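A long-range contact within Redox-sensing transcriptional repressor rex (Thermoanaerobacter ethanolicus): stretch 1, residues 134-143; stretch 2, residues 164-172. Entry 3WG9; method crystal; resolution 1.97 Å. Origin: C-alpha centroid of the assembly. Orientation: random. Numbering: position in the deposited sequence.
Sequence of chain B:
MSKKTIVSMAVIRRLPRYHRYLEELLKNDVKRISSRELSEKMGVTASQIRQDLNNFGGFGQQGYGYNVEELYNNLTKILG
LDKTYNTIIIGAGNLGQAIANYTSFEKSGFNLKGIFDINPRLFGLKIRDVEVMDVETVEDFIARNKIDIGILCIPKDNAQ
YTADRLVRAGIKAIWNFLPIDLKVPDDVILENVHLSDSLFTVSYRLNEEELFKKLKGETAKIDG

Stretch 1 134-143: DVETVEDFIA
Stretch 2 164-172: DRLVRAGIK

A helix-helix contact can pair a charged flank with an apolar one, and this contact within the Rex repressor illustrates the principle. In stretch 1, a 3-10 segment at 135-137 leads into helix 138-143; in stretch 2, a helix already under way runs through 164-168 and then breaks. The two axes approach to 9.2 Å with their N-to-C directions 36° apart (signed crossing angle -36°). In register, Glu139 lies across from Ala169, their CA atoms 5.1 Å apart, and the contact buries 526 Å² in all.

Along stretch 2, Asp164 stays clear of the partner, and the first engaged residue is Arg165. Its CA-to-CB bond points toward stretch 1, and its side chain (chi1 m, chi2 t, chi3 p, chi4 158°) places the guanidinium between two carboxylates that meet its edge. Arg165 NE donates to Glu139 OE2 at 2.8 Å and Arg165 NH1 to Glu136 OE1 at 2.8 Å, both within salt bridges; a weak bond joins Arg165 NH2 to Glu136 OE2 at 3.2 Å. Glu136 (m, m, chi3 120°) starts with CB pointing away, yet its end returns to reach the arginine. Over one guanidinium face lies the carbonyl of Val135, whose O is 3.7 Å from Arg165 NH2.

Leu166 (m, t) opens the apolar flank. The CA-to-CB bond of Leu166 points sideways, but Leu166 CD2 lies 3.6 Å from Ile142 CD1 and 4.1 Å from Val138 CG2. Val167 points away. One residue on, Arg168 (p, t, t, chi4 -157°) brings a second guanidinium to Glu139 (m, t, chi3 63°): Arg168 NE donates to Glu139 OE1 at 2.7 Å and Arg168 NH2 to Glu139 OE2 at 2.8 Å. One carboxylate thus serves two arginines, its negative charge shared between them.

At Ala169, a small side chain sits where the backbones come close: Ala169 CB is 3.8 Å from Glu139 CB and 3.7 Å from Glu139 O. Ile142 (m, t) packs beside it, with Ile142 CD1 4.0 Å from Ala169 CB. Gly170 then leaves helical geometry at phi 99°, psi 15°, where a CB would be jammed against the preceding carbonyl O. The Schellman turn is held by Gly170 N to Val167 O (2.9 Å) and Ile171 N to Leu166 O (3.0 Å). Beyond it, the buried Ile171 (t, p; phi/psi -60/148°) brings its CD1 to 4.1 Å from Ile142 CD1, extending the apolar cluster, while Lys172 lies out of reach.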

# COMPACT_ATOMS: atom_id res chain seq x y z
N ASP B 134 -12.34 -19.07 -16.67
CA ASP B 134 -11.30 -20.04 -16.32
C ASP B 134 -9.92 -19.46 -16.64
O ASP B 134 -9.67 -19.02 -17.75
CB ASP B 134 -11.50 -21.33 -17.14
CG ASP B 134 -10.52 -22.46 -16.81
OD1 ASP B 134 -9.60 -22.35 -15.97
OD2 ASP B 134 -10.70 -23.54 -17.43
N VAL B 135 -9.09 -19.41 -15.61
CA VAL B 135 -7.70 -19.01 -15.67
C VAL B 135 -6.96 -19.82 -16.76
O VAL B 135 -5.98 -19.36 -17.29
CB VAL B 135 -7.03 -19.13 -14.27
CG1 VAL B 135 -6.62 -20.56 -13.98
CG2 VAL B 135 -5.76 -18.18 -14.18
N GLU B 136 -7.41 -21.03 -17.11
CA GLU B 136 -6.72 -21.73 -18.24
C GLU B 136 -6.89 -20.96 -19.57
O GLU B 136 -6.17 -21.23 -20.53
CB GLU B 136 -7.19 -23.20 -18.40
CG GLU B 136 -6.53 -24.18 -17.39
CD GLU B 136 -4.99 -24.14 -17.34
OE1 GLU B 136 -4.48 -23.84 -16.25
OE2 GLU B 136 -4.29 -24.36 -18.35
N THR B 137 -7.83 -20.02 -19.68
CA THR B 137 -7.96 -19.25 -20.93
C THR B 137 -7.22 -17.91 -20.90
O THR B 137 -7.35 -17.10 -21.82
CB THR B 137 -9.41 -18.93 -21.27
OG1 THR B 137 -9.97 -18.11 -20.22
CG2 THR B 137 -10.20 -20.24 -21.38
N VAL B 138 -6.50 -17.64 -19.82
CA VAL B 138 -6.04 -16.25 -19.65
C VAL B 138 -4.98 -15.85 -20.71
O VAL B 138 -4.91 -14.70 -21.11
CB VAL B 138 -5.56 -16.00 -18.18
CG1 VAL B 138 -4.21 -16.76 -17.93
CG2 VAL B 138 -5.44 -14.50 -17.92
N GLU B 139 -4.15 -16.78 -21.14
CA GLU B 139 -3.09 -16.39 -22.06
C GLU B 139 -3.66 -15.92 -23.39
O GLU B 139 -3.25 -14.91 -23.95
CB GLU B 139 -2.13 -17.57 -22.27
CG GLU B 139 -1.28 -17.78 -21.03
CD GLU B 139 -0.49 -19.05 -21.13
OE1 GLU B 139 0.35 -19.15 -22.05
OE2 GLU B 139 -0.70 -19.94 -20.29
N ASP B 140 -4.62 -16.69 -23.88
CA ASP B 140 -5.31 -16.30 -25.10
C ASP B 140 -6.02 -14.94 -24.90
O ASP B 140 -5.97 -14.07 -25.76
CB ASP B 140 -6.33 -17.38 -25.48
CG ASP B 140 -7.08 -17.02 -26.76
OD1 ASP B 140 -6.55 -17.27 -27.87
OD2 ASP B 140 -8.20 -16.46 -26.65
N PHE B 141 -6.63 -14.75 -23.74
CA PHE B 141 -7.42 -13.55 -23.49
C PHE B 141 -6.49 -12.32 -23.52
O PHE B 141 -6.84 -11.26 -24.05
CB PHE B 141 -8.11 -13.66 -22.13
CG PHE B 141 -9.04 -12.54 -21.85
CD1 PHE B 141 -10.40 -12.65 -22.17
CD2 PHE B 141 -8.57 -11.37 -21.24
CE1 PHE B 141 -11.27 -11.60 -21.90
CE2 PHE B 141 -9.42 -10.30 -20.98
CZ PHE B 141 -10.77 -10.42 -21.31
N ILE B 142 -5.33 -12.46 -22.91
CA ILE B 142 -4.36 -11.33 -22.81
C ILE B 142 -3.99 -10.81 -24.19
O ILE B 142 -3.95 -9.60 -24.42
CB ILE B 142 -3.08 -11.75 -22.03
CG1 ILE B 142 -3.41 -11.79 -20.50
CG2 ILE B 142 -1.92 -10.83 -22.39
CD1 ILE B 142 -2.32 -12.60 -19.72
N ALA B 143 -3.68 -11.74 -25.08
CA ALA B 143 -3.22 -11.43 -26.42
C ALA B 143 -4.38 -10.91 -27.25
O ALA B 143 -4.15 -10.03 -28.04
CB ALA B 143 -2.64 -12.66 -27.11
N ASP B 164 4.28 -16.46 -14.39
CA ASP B 164 5.02 -16.90 -15.60
C ASP B 164 4.12 -16.99 -16.83
O ASP B 164 4.55 -16.66 -17.92
CB ASP B 164 5.66 -18.29 -15.39
CG ASP B 164 6.83 -18.26 -14.40
OD1 ASP B 164 7.36 -17.16 -14.10
OD2 ASP B 164 7.23 -19.34 -13.93
N ARG B 165 2.88 -17.46 -16.64
CA ARG B 165 1.92 -17.57 -17.71
C ARG B 165 1.59 -16.18 -18.24
O ARG B 165 1.44 -16.00 -19.46
CB ARG B 165 0.58 -18.18 -17.23
CG ARG B 165 0.70 -19.61 -16.71
CD ARG B 165 -0.69 -20.02 -16.37
NE ARG B 165 -1.44 -20.31 -17.58
CZ ARG B 165 -2.51 -21.06 -17.55
NH1 ARG B 165 -2.91 -21.52 -16.35
NH2 ARG B 165 -3.15 -21.38 -18.67
N LEU B 166 1.35 -15.23 -17.32
CA LEU B 166 1.00 -13.86 -17.83
C LEU B 166 2.13 -13.27 -18.62
O LEU B 166 1.95 -12.62 -19.65
CB LEU B 166 0.65 -12.86 -16.69
CG LEU B 166 -0.40 -13.32 -15.70
CD1 LEU B 166 -0.65 -12.23 -14.64
CD2 LEU B 166 -1.70 -13.71 -16.32
N VAL B 167 3.35 -13.45 -18.11
CA VAL B 167 4.55 -13.00 -18.82
C VAL B 167 4.71 -13.62 -20.22
O VAL B 167 4.90 -12.91 -21.22
CB VAL B 167 5.81 -13.27 -17.94
CG1 VAL B 167 7.09 -13.13 -18.72
CG2 VAL B 167 5.81 -12.31 -16.68
N ARG B 168 4.57 -14.93 -20.34
CA ARG B 168 4.78 -15.51 -21.68
C ARG B 168 3.64 -15.11 -22.63
O ARG B 168 3.83 -15.11 -23.85
CB ARG B 168 4.92 -17.03 -21.63
CG ARG B 168 3.66 -17.76 -21.33
CD ARG B 168 3.93 -19.27 -21.26
NE ARG B 168 2.70 -19.95 -20.92
CZ ARG B 168 2.65 -21.16 -20.35
NH1 ARG B 168 3.77 -21.82 -20.11
NH2 ARG B 168 1.49 -21.74 -20.10
N ALA B 169 2.47 -14.70 -22.09
CA ALA B 169 1.41 -14.23 -22.96
C ALA B 169 1.58 -12.78 -23.38
O ALA B 169 0.76 -12.27 -24.15
CB ALA B 169 0.01 -14.46 -22.36
N GLY B 170 2.65 -12.13 -22.89
CA GLY B 170 2.93 -10.77 -23.29
C GLY B 170 2.50 -9.66 -22.34
O GLY B 170 2.39 -8.52 -22.73
N ILE B 171 2.18 -10.02 -21.10
CA ILE B 171 1.74 -8.97 -20.14
C ILE B 171 2.84 -7.93 -19.95
O ILE B 171 4.04 -8.24 -20.02
CB ILE B 171 1.33 -9.60 -18.74
CG1 ILE B 171 0.33 -8.67 -18.03
CG2 ILE B 171 2.53 -9.82 -17.81
CD1 ILE B 171 -1.03 -8.91 -18.50
N LYS B 172 2.48 -6.68 -19.70
CA LYS B 172 3.54 -5.64 -19.54
C LYS B 172 3.86 -5.30 -18.09
O LYS B 172 4.94 -4.80 -17.77
CB LYS B 172 3.18 -4.33 -20.26
CG LYS B 172 2.89 -4.50 -21.79
CD LYS B 172 2.55 -3.09 -22.38
CE LYS B 172 2.44 -3.11 -23.92
NZ LYS B 172 1.35 -4.02 -24.36